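Local coordinates for protein spherulin 3A (Physarum polycephalum, PDB 1HDF) that serves as a structural protein of the beta/gamma-crystallin family, dimeric and calcium-loaded, built on the same domain fold as the eye lens crystallins, at residues P10-F16 against V50-T56; L17-F23 against V46-K51; V34-R38 against D63-N67; N69-L73 against T84-N88. One frame throughout, in Å; residues are numbered along the deposited sequence.

Contact 1 of 4, residues P10-F16 against V50-T56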
# COMPACT_ATOMS: atom_id res chain seq x y z
N PRO A 10 21.29 -1.66 -4.95
CA PRO A 10 19.88 -1.92 -4.66
C PRO A 10 19.29 -3.14 -5.35
O PRO A 10 19.67 -3.49 -6.46
CB PRO A 10 19.20 -0.61 -5.08
CG PRO A 10 20.05 -0.14 -6.22
CD PRO A 10 21.46 -0.42 -5.74
N ALA A 11 18.35 -3.79 -4.66
CA ALA A 11 17.66 -4.95 -5.19
C ALA A 11 16.31 -4.45 -5.68
O ALA A 11 15.94 -3.30 -5.41
CB ALA A 11 17.47 -6.00 -4.09
N LYS A 12 15.57 -5.29 -6.38
CA LYS A 12 14.26 -4.91 -6.90
C LYS A 12 13.40 -4.17 -5.87
O LYS A 12 13.21 -4.65 -4.75
CB LYS A 12 13.51 -6.16 -7.39
CG LYS A 12 12.08 -5.86 -7.84
CD LYS A 12 11.37 -7.11 -8.33
CE LYS A 12 9.99 -6.77 -8.83
NZ LYS A 12 9.26 -7.97 -9.34
N GLY A 13 12.90 -3.00 -6.25
CA GLY A 13 12.07 -2.22 -5.35
C GLY A 13 12.84 -1.34 -4.38
O GLY A 13 12.25 -0.70 -3.51
N GLU A 14 14.16 -1.31 -4.52
CA GLU A 14 14.98 -0.49 -3.64
C GLU A 14 15.69 0.61 -4.40
O GLU A 14 16.10 0.43 -5.55
CB GLU A 14 16.04 -1.30 -2.92
CG GLU A 14 15.57 -2.58 -2.28
CD GLU A 14 16.70 -3.29 -1.57
OE1 GLU A 14 17.80 -3.42 -2.15
OE2 GLU A 14 16.48 -3.72 -0.42
N VAL A 15 15.83 1.75 -3.74
CA VAL A 15 16.52 2.89 -4.32
C VAL A 15 17.44 3.42 -3.25
O VAL A 15 17.01 3.67 -2.12
CB VAL A 15 15.54 3.99 -4.75
CG1 VAL A 15 16.32 5.20 -5.26
CG2 VAL A 15 14.61 3.47 -5.83
N PHE A 16 18.72 3.58 -3.59
CA PHE A 16 19.70 4.09 -2.64
C PHE A 16 19.94 5.55 -2.94
O PHE A 16 20.29 5.91 -4.06
CB PHE A 16 21.03 3.33 -2.77
CG PHE A 16 20.98 1.91 -2.29
CD1 PHE A 16 19.89 1.43 -1.54
CD2 PHE A 16 22.03 1.04 -2.57
CE1 PHE A 16 19.87 0.10 -1.08
CE2 PHE A 16 22.02 -0.29 -2.11
CZ PHE A 16 20.93 -0.76 -1.36
N VAL A 50 22.28 8.72 -7.03
CA VAL A 50 21.24 7.71 -6.87
C VAL A 50 21.52 6.38 -7.57
O VAL A 50 22.23 6.32 -8.57
CB VAL A 50 19.88 8.25 -7.42
CG1 VAL A 50 18.76 7.24 -7.15
CG2 VAL A 50 19.57 9.59 -6.79
N LYS A 51 20.92 5.31 -7.04
CA LYS A 51 21.04 3.97 -7.61
C LYS A 51 19.64 3.35 -7.59
O LYS A 51 18.99 3.32 -6.54
CB LYS A 51 21.99 3.11 -6.80
CG LYS A 51 23.46 3.41 -6.99
CD LYS A 51 24.30 2.44 -6.18
CE LYS A 51 25.77 2.49 -6.57
NZ LYS A 51 26.59 1.54 -5.75
N VAL A 52 19.19 2.84 -8.73
CA VAL A 52 17.88 2.22 -8.81
C VAL A 52 18.03 0.73 -9.13
O VAL A 52 18.77 0.35 -10.05
CB VAL A 52 16.99 2.89 -9.90
CG1 VAL A 52 15.55 2.40 -9.76
CG2 VAL A 52 17.04 4.41 -9.75
N GLY A 53 17.34 -0.10 -8.36
CA GLY A 53 17.43 -1.54 -8.54
C GLY A 53 16.78 -2.08 -9.80
O GLY A 53 16.13 -1.34 -10.53
N PRO A 54 16.96 -3.38 -10.07
CA PRO A 54 16.36 -4.01 -11.26
C PRO A 54 14.84 -3.96 -11.22
O PRO A 54 14.25 -3.81 -10.14
CB PRO A 54 16.91 -5.44 -11.21
CG PRO A 54 17.12 -5.68 -9.74
CD PRO A 54 17.73 -4.37 -9.30
N ASN A 55 14.22 -4.07 -12.39
CA ASN A 55 12.76 -4.04 -12.51
C ASN A 55 12.13 -2.96 -11.65
O ASN A 55 11.06 -3.16 -11.09
CB ASN A 55 12.17 -5.39 -12.12
CG ASN A 55 12.42 -6.44 -13.16
OD1 ASN A 55 11.79 -7.50 -13.15
ND2 ASN A 55 13.34 -6.16 -14.08
N THR A 56 12.80 -1.82 -11.56
CA THR A 56 12.29 -0.73 -10.75
C THR A 56 12.39 0.61 -11.45
O THR A 56 13.33 0.87 -12.19
CB THR A 56 13.08 -0.64 -9.42
OG1 THR A 56 13.04 -1.90 -8.74
CG2 THR A 56 12.47 0.43 -8.52
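Pro10 lays its ring against the backbone of Lys51 to Gly53, with Pro10 CG 3.5 Å from Gly53 N, and this end of the contact is tightly packed. A proline suits the place because its compact ring lies between the Phe16 ring, over whose face Pro10 CB sits, and the 50-56 backbone. Gly53 answers with no side chain at all: a beta carbon there would run into Ala11 O. Its N-H bonds to Glu14 O at 3.1 Å. Beyond it, strands 15-18 and 49-52 pair antiparallel, as neighbours in the first Greek key of the beta/gamma-crystallin domain. Phe16 and Lys51 exchange both backbone bonds, while on the other face Val15 CG1 meets Val50 CG1 at 3.7 Å. At the far end a type II turn from Ala11 to Glu14 puts Gly13 N on Thr56 OG1 at 2.7 Å, and that hydroxyl in turn donates to Pro54 O. Glycine tolerates the positive phi the turn demands. The solvent side is looser. Lys12 runs out fully extended, its CE merely brushing Asn55 CB at 4.2 Å, and the methyl of Ala11 faces away from the strand.

Contact 2 of 4, residues L17-F23 against V46-K51. With CA (calcium ion), chain C.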
# COMPACT_ATOMS: atom_id res chain seq x y z
N LEU A 17 19.75 6.39 -1.92
CA LEU A 17 19.95 7.83 -2.04
C LEU A 17 21.21 8.19 -1.25
O LEU A 17 21.33 7.83 -0.08
CB LEU A 17 18.73 8.58 -1.49
CG LEU A 17 17.39 8.26 -2.16
CD1 LEU A 17 16.27 9.06 -1.51
CD2 LEU A 17 17.47 8.57 -3.67
N TYR A 18 22.14 8.90 -1.88
CA TYR A 18 23.38 9.29 -1.23
C TYR A 18 23.48 10.81 -1.11
O TYR A 18 23.14 11.53 -2.05
CB TYR A 18 24.58 8.76 -2.00
CG TYR A 18 24.54 7.27 -2.25
CD1 TYR A 18 23.73 6.74 -3.25
CD2 TYR A 18 25.31 6.39 -1.49
CE1 TYR A 18 23.69 5.36 -3.49
CE2 TYR A 18 25.28 5.03 -1.71
CZ TYR A 18 24.46 4.51 -2.71
OH TYR A 18 24.41 3.15 -2.91
N LYS A 19 23.98 11.28 0.03
CA LYS A 19 24.11 12.71 0.27
C LYS A 19 25.16 13.39 -0.61
O LYS A 19 25.00 14.55 -0.99
CB LYS A 19 24.42 12.97 1.75
CG LYS A 19 24.36 14.43 2.14
CD LYS A 19 24.46 14.60 3.64
CE LYS A 19 24.35 16.07 4.03
NZ LYS A 19 24.39 16.23 5.52
N HIS A 20 26.24 12.68 -0.94
CA HIS A 20 27.26 13.27 -1.79
C HIS A 20 27.30 12.58 -3.14
O HIS A 20 26.71 11.51 -3.31
CB HIS A 20 28.64 13.18 -1.12
CG HIS A 20 28.73 13.97 0.15
ND1 HIS A 20 29.79 13.85 1.02
CD2 HIS A 20 27.89 14.87 0.70
CE1 HIS A 20 29.59 14.63 2.07
NE2 HIS A 20 28.44 15.26 1.90
N VAL A 21 27.97 13.20 -4.10
CA VAL A 21 28.07 12.61 -5.42
C VAL A 21 28.91 11.33 -5.34
O VAL A 21 29.51 11.04 -4.30
CB VAL A 21 28.72 13.58 -6.42
CG1 VAL A 21 27.80 14.76 -6.65
CG2 VAL A 21 30.05 14.05 -5.88
N ASN A 22 28.92 10.57 -6.42
CA ASN A 22 29.67 9.33 -6.49
C ASN A 22 29.31 8.33 -5.40
O ASN A 22 30.14 7.53 -4.97
CB ASN A 22 31.18 9.63 -6.47
CG ASN A 22 31.57 10.68 -7.49
OD1 ASN A 22 31.14 10.63 -8.65
ND2 ASN A 22 32.37 11.65 -7.06
N PHE A 23 28.06 8.40 -4.94
CA PHE A 23 27.55 7.47 -3.94
C PHE A 23 28.28 7.51 -2.60
O PHE A 23 28.47 6.47 -1.96
CB PHE A 23 27.60 6.05 -4.52
CG PHE A 23 27.36 6.00 -6.01
CD1 PHE A 23 26.18 6.52 -6.56
CD2 PHE A 23 28.32 5.48 -6.87
CE1 PHE A 23 25.97 6.52 -7.94
CE2 PHE A 23 28.11 5.47 -8.26
CZ PHE A 23 26.94 6.00 -8.79
N VAL A 46 19.20 17.20 0.07
CA VAL A 46 20.63 16.89 0.22
C VAL A 46 21.15 15.79 -0.71
O VAL A 46 22.36 15.59 -0.81
CB VAL A 46 21.00 16.49 1.67
CG1 VAL A 46 20.50 17.55 2.66
CG2 VAL A 46 20.45 15.10 1.99
N VAL A 47 20.24 15.09 -1.37
CA VAL A 47 20.62 13.99 -2.26
C VAL A 47 21.44 14.46 -3.47
O VAL A 47 21.08 15.41 -4.16
CB VAL A 47 19.36 13.22 -2.75
CG1 VAL A 47 19.76 12.10 -3.69
CG2 VAL A 47 18.62 12.65 -1.55
N SER A 48 22.55 13.77 -3.73
CA SER A 48 23.41 14.13 -4.84
C SER A 48 23.66 13.01 -5.85
O SER A 48 24.02 13.29 -6.99
CB SER A 48 24.74 14.66 -4.30
OG SER A 48 24.51 15.83 -3.53
N SER A 49 23.49 11.76 -5.43
CA SER A 49 23.67 10.60 -6.31
C SER A 49 22.60 9.54 -6.02
O SER A 49 22.08 9.46 -4.91
CB SER A 49 25.08 9.99 -6.16
OG SER A 49 25.29 9.48 -4.86
N VAL A 50 22.28 8.72 -7.03
CA VAL A 50 21.24 7.71 -6.87
C VAL A 50 21.52 6.38 -7.57
O VAL A 50 22.23 6.32 -8.57
CB VAL A 50 19.88 8.25 -7.42
CG1 VAL A 50 18.76 7.24 -7.15
CG2 VAL A 50 19.57 9.59 -6.79
N LYS A 51 20.92 5.31 -7.04
CA LYS A 51 21.04 3.97 -7.61
C LYS A 51 19.64 3.35 -7.59
O LYS A 51 18.99 3.32 -6.54
CB LYS A 51 21.99 3.11 -6.80
CG LYS A 51 23.46 3.41 -6.99
CD LYS A 51 24.30 2.44 -6.18
CE LYS A 51 25.77 2.49 -6.57
NZ LYS A 51 26.59 1.54 -5.75
CA CA C . 24.21 16.67 -1.43
O HOH W 1 24.23 17.89 0.74
O HOH W 2 26.29 18.16 -2.05
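Tyr18 and Ser49 pair across antiparallel strands 15-18 and 49-52, where a classic beta bulge sets both Ser48 and Ser49 opposite Tyr18 in the first Greek key of the crystallin domain. Among the hydrogen bonds, Ser48 N meets Tyr18 O nearly straight (2.9 Å, 177°), Ser49 N reaches the same oxygen weakly, and Tyr18 N returns to Ser49 O. Ser49 OG sits between its own backbone N and carbonyl carbon (chi1 64°), which turns it toward segment 17-23 to donate to His20 O at 2.9 Å and to receive a weak bond from Phe23 N; a small hydroxyl side chain can do both in this confined spot.

Metal bonds come next. Within the bulge Ser48 OG binds the calcium ion at 2.3 Å, beside the carbonyl oxygens of Lys19 and Val46, and two waters and Asp89 complete the shell. Those oxygens lie close to one another because they share the metal. Asn88 also bonds to Ser48 OG.

Apolar and aromatic contacts finish the account. Leu17 CD2 lies alongside both methyls of Val50, on the face away from the tyrosine. Phe23 CB covers one face of the Tyr18 ring. The extended Lys51 chain crosses Phe23 at about a right angle, its CE 3.9 Å from the ring centroid; in a cation-pi contact Lys51 NZ, bonded to Asn9, lies 4.8 Å from the same Phe23 centroid.

Contact 3 of 4, residues V34-R38 against D63-N67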
# COMPACT_ATOMS: atom_id res chain seq x y z
N VAL A 34 7.59 8.07 -0.97
CA VAL A 34 7.83 9.00 0.13
C VAL A 34 7.37 10.35 -0.40
O VAL A 34 8.07 10.97 -1.21
CB VAL A 34 9.33 9.06 0.50
CG1 VAL A 34 9.56 10.10 1.60
CG2 VAL A 34 9.80 7.68 0.95
N TYR A 35 6.20 10.81 0.06
CA TYR A 35 5.65 12.09 -0.42
C TYR A 35 6.25 13.33 0.20
O TYR A 35 5.93 14.45 -0.22
CB TYR A 35 4.12 12.11 -0.25
CG TYR A 35 3.64 12.05 1.18
CD1 TYR A 35 3.63 13.19 1.99
CD2 TYR A 35 3.20 10.85 1.74
CE1 TYR A 35 3.19 13.13 3.32
CE2 TYR A 35 2.77 10.78 3.06
CZ TYR A 35 2.76 11.91 3.85
OH TYR A 35 2.31 11.83 5.15
N ASP A 36 7.12 13.16 1.19
CA ASP A 36 7.77 14.30 1.82
C ASP A 36 9.06 13.88 2.52
O ASP A 36 9.04 13.32 3.61
CB ASP A 36 6.85 14.98 2.83
CG ASP A 36 7.32 16.39 3.19
OD1 ASP A 36 8.51 16.71 2.95
OD2 ASP A 36 6.51 17.17 3.72
N PHE A 37 10.19 14.15 1.86
CA PHE A 37 11.50 13.81 2.39
C PHE A 37 11.75 14.49 3.74
O PHE A 37 12.73 14.19 4.43
CB PHE A 37 12.57 14.24 1.38
CG PHE A 37 12.82 13.23 0.29
CD1 PHE A 37 11.80 12.39 -0.14
CD2 PHE A 37 14.07 13.11 -0.29
CE1 PHE A 37 12.02 11.45 -1.15
CE2 PHE A 37 14.31 12.17 -1.29
CZ PHE A 37 13.28 11.33 -1.72
N ARG A 38 10.85 15.40 4.10
CA ARG A 38 10.94 16.11 5.37
C ARG A 38 10.62 15.17 6.53
O ARG A 38 10.94 15.47 7.68
CB ARG A 38 9.94 17.26 5.39
CG ARG A 38 10.54 18.64 5.26
CD ARG A 38 10.80 19.01 3.84
NE ARG A 38 10.12 20.24 3.47
CZ ARG A 38 8.80 20.36 3.34
NH1 ARG A 38 8.02 19.32 3.54
NH2 ARG A 38 8.28 21.53 3.00
N ASP A 63 9.83 19.14 -5.39
CA ASP A 63 9.04 19.51 -4.23
C ASP A 63 8.40 18.29 -3.57
O ASP A 63 8.48 17.18 -4.08
CB ASP A 63 7.94 20.50 -4.63
CG ASP A 63 8.50 21.77 -5.26
OD1 ASP A 63 9.62 22.17 -4.89
OD2 ASP A 63 7.81 22.37 -6.11
N ASP A 64 7.77 18.52 -2.43
CA ASP A 64 7.10 17.46 -1.70
C ASP A 64 5.79 17.15 -2.41
O ASP A 64 5.34 17.90 -3.27
CB ASP A 64 6.78 17.93 -0.28
CG ASP A 64 5.80 19.09 -0.28
OD1 ASP A 64 6.17 20.16 -0.79
OD2 ASP A 64 4.67 18.93 0.23
N ARG A 65 5.18 16.03 -2.03
CA ARG A 65 3.90 15.61 -2.60
C ARG A 65 3.88 15.50 -4.12
O ARG A 65 2.86 15.73 -4.77
CB ARG A 65 2.80 16.55 -2.11
CG ARG A 65 2.61 16.45 -0.61
CD ARG A 65 1.63 17.47 -0.07
NE ARG A 65 1.36 17.23 1.35
CZ ARG A 65 2.28 17.28 2.31
NH1 ARG A 65 3.54 17.57 2.02
NH2 ARG A 65 1.93 17.03 3.57
N PHE A 66 5.04 15.15 -4.68
CA PHE A 66 5.18 14.95 -6.12
C PHE A 66 4.89 16.15 -7.01
O PHE A 66 4.33 16.00 -8.09
CB PHE A 66 4.29 13.76 -6.52
CG PHE A 66 4.22 12.68 -5.47
CD1 PHE A 66 5.37 12.02 -5.06
CD2 PHE A 66 3.02 12.37 -4.86
CE1 PHE A 66 5.32 11.05 -4.06
CE2 PHE A 66 2.96 11.40 -3.85
CZ PHE A 66 4.12 10.74 -3.45
N ASN A 67 5.27 17.34 -6.55
CA ASN A 67 5.07 18.57 -7.32
C ASN A 67 6.42 19.09 -7.80
O ASN A 67 7.47 18.64 -7.34
CB ASN A 67 4.40 19.65 -6.47
CG ASN A 67 3.03 19.23 -5.98
OD1 ASN A 67 2.17 18.84 -6.76
ND2 ASN A 67 2.82 19.31 -4.66
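Tyr35 O accepts the backbone N-H of Arg65, at an angle of 167° at the hydrogen, and this main-chain bond ties the two loops together. An aspartate one residue further on extends the polar side: Asp36 folds back as an Asx turn toward the backbone N of Arg38, although crowding in the model leaves the details of that turn doubtful.

Charges form the second group. Arg65 runs extended from CG to NE and brings NH1 within reach of two carboxylates. Asp64 OD2 takes it on the anti side, at a distance that is short in the model, while the bridge from Arg65 NH1 to Asp36 OD2, at 3.4 Å, is weak. The two aspartates lie side by side with OD2 atoms 4.3 Å apart, a repulsion that the shared guanidinium, with Arg38 nearby, is likely to ease. With alanine at Arg65, the neighbouring Asp36 and Asp64 carboxylates are likely to lose their shared cation and repel each other more strongly.

Ring contacts make up the rest. Tyr35 CD1 lies over one face of the Arg65 guanidinium, the ring standing steeply on it with the planes 70° apart, while arginine's length and several N-H groups let it also reach the acids. Phe66 CZ packs on Tyr35 CB at 3.5 Å, where an aromatic ring reaches across from the neighbouring loop.

The loop after strand 33-34 thus meets the one joining strands 56-61 and 70-73. Phe66 rests on Ile95 of strand 93-98, and Arg65 NE bonds to Glu100 O of the second subunit, so the 63-67 loop forms part of the interface with that subunit.

Contact 4 of 4, residues N69-L73 against T84-N88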
# COMPACT_ATOMS: atom_id res chain seq x y z
N ASN A 69 9.43 20.22 -10.80
CA ASN A 69 10.18 19.49 -11.82
C ASN A 69 10.55 18.10 -11.32
O ASN A 69 10.77 17.89 -10.13
CB ASN A 69 11.46 20.26 -12.19
CG ASN A 69 12.36 19.47 -13.13
OD1 ASN A 69 11.92 19.00 -14.18
ND2 ASN A 69 13.63 19.31 -12.75
N PHE A 70 10.63 17.15 -12.24
CA PHE A 70 10.97 15.78 -11.87
C PHE A 70 11.49 15.01 -13.07
O PHE A 70 11.45 15.51 -14.20
CB PHE A 70 9.72 15.10 -11.30
CG PHE A 70 8.62 14.90 -12.31
CD1 PHE A 70 7.69 15.91 -12.55
CD2 PHE A 70 8.53 13.71 -13.03
CE1 PHE A 70 6.68 15.73 -13.49
CE2 PHE A 70 7.53 13.53 -13.97
CZ PHE A 70 6.60 14.54 -14.21
N ILE A 71 12.01 13.81 -12.83
CA ILE A 71 12.51 12.96 -13.90
C ILE A 71 12.34 11.49 -13.54
O ILE A 71 12.28 11.13 -12.36
CB ILE A 71 14.02 13.19 -14.19
CG1 ILE A 71 14.85 12.82 -12.96
CG2 ILE A 71 14.26 14.65 -14.62
CD1 ILE A 71 16.34 12.70 -13.24
N ARG A 72 12.27 10.66 -14.57
CA ARG A 72 12.13 9.23 -14.38
C ARG A 72 13.50 8.55 -14.38
O ARG A 72 14.34 8.84 -15.24
CB ARG A 72 11.26 8.63 -15.49
CG ARG A 72 11.32 7.12 -15.58
CD ARG A 72 10.42 6.62 -16.71
NE ARG A 72 10.74 7.27 -17.97
CZ ARG A 72 9.94 7.30 -19.02
NH1 ARG A 72 8.75 6.71 -18.96
NH2 ARG A 72 10.31 7.94 -20.13
N LEU A 73 13.73 7.66 -13.42
CA LEU A 73 14.99 6.93 -13.36
C LEU A 73 14.71 5.48 -13.74
O LEU A 73 13.81 4.85 -13.18
CB LEU A 73 15.63 7.02 -11.97
CG LEU A 73 16.08 8.43 -11.58
CD1 LEU A 73 16.92 8.36 -10.30
CD2 LEU A 73 16.89 9.07 -12.72
N THR A 84 23.69 17.07 -13.01
CA THR A 84 23.55 16.72 -14.42
C THR A 84 22.08 16.68 -14.86
O THR A 84 21.78 16.78 -16.04
CB THR A 84 24.20 15.36 -14.71
OG1 THR A 84 24.34 15.18 -16.12
CG2 THR A 84 23.34 14.24 -14.18
N ARG A 85 21.17 16.52 -13.91
CA ARG A 85 19.74 16.48 -14.22
C ARG A 85 19.01 17.65 -13.56
O ARG A 85 17.79 17.62 -13.43
CB ARG A 85 19.12 15.15 -13.76
CG ARG A 85 19.87 13.90 -14.22
CD ARG A 85 20.00 13.84 -15.74
NE ARG A 85 18.70 13.78 -16.43
CZ ARG A 85 17.91 12.71 -16.47
NH1 ARG A 85 18.26 11.58 -15.87
NH2 ARG A 85 16.76 12.77 -17.12
N ASN A 86 19.76 18.66 -13.14
CA ASN A 86 19.20 19.85 -12.49
C ASN A 86 18.47 19.54 -11.20
O ASN A 86 17.57 20.29 -10.80
CB ASN A 86 18.23 20.56 -13.43
CG ASN A 86 18.86 20.91 -14.76
OD1 ASN A 86 19.78 21.73 -14.82
ND2 ASN A 86 18.37 20.29 -15.82
N LEU A 87 18.87 18.47 -10.52
CA LEU A 87 18.20 18.12 -9.27
C LEU A 87 19.11 17.84 -8.09
O LEU A 87 18.78 17.02 -7.22
CB LEU A 87 17.28 16.92 -9.51
CG LEU A 87 16.03 17.22 -10.34
CD1 LEU A 87 15.26 15.93 -10.63
CD2 LEU A 87 15.16 18.21 -9.60
N ASN A 88 20.26 18.50 -8.03
CA ASN A 88 21.18 18.30 -6.92
C ASN A 88 20.62 19.03 -5.69
O ASN A 88 20.09 20.14 -5.81
CB ASN A 88 22.56 18.85 -7.27
CG ASN A 88 23.62 18.48 -6.24
OD1 ASN A 88 24.56 19.23 -6.01
ND2 ASN A 88 23.47 17.31 -5.62
O HOH W 3 16.66 9.08 -16.73
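Ile71 turns CG1 into the place between its backbone N and carbonyl carbon (chi1 63°) and then extends CD1 outward, while Arg85 bends at chi2 and chi3 (-57° and -62°) to fold its guanidinium back over that methyl. The result belongs to the second Greek key of the crystallin domain, where strand 70-73, at the outer edge of its sheet within the chain, is met by the loop between strands 77-79 and 93-98. Ile71 CD1 stands 3.4 Å from the plane of the Arg85 guanidinium, offset toward its rim and closest to NH1, and also touches Arg85 CB at 3.7 Å. Isoleucine suits this spot: its longer branch carries CD1 to the cation and CG1 to Leu87, while the other branch, CG2, approaches Arg85 NH2.

Leu87 reaches tip to tip with Ile71, Leu87 CD1 to Ile71 CG1 at 3.9 Å. Leucine is apt here because it forks: CD1 goes to the isoleucine and CD2 to the amide of Asn69, whose ND2 lies 3.7 Å from Leu87 CD2 in plain packing. Ile60 of strand 56-61 touches both Ile71 and Leu87. Cutting Ile71 back to an alanine is likely to leave the Arg85 guanidinium without the methyl against its face and less restrained, and to open a gap beside Leu87 CD1.

On its other side strand 70-73 faces the second subunit: Arg72 bonds to Gly68 O there, and Phe70 packs on Arg72 of that subunit. The strand and the loop are also bridged by a water, which donates to Arg72 O at 2.8 Å and accepts from Arg85 NH1 at 3.1 Å.

Contacts 1 and 2 share strands 15-18 and 49-52, meet at Val50 and Lys51, and have centres 14 Å apart; along the chain contact 2 closes a shorter loop within that of contact 1, their second segments overlapping. Contact 3 alternates with both in sequence and lies across the chain's centre from contact 1, about 19 Å away between centres, yet Phe37 touches Leu17 of contact 2. Contact 4 comes last, on the second Greek key. Leu73 packs on Val50 and Val52, joining the two sheets of the domain, and Asn88 probably bonds to Ser48, linking contact 4 to the calcium site. Contacts 3 and 4 adjoin in sequence and both touch the second subunit, consistent with this side taking part in the dimer.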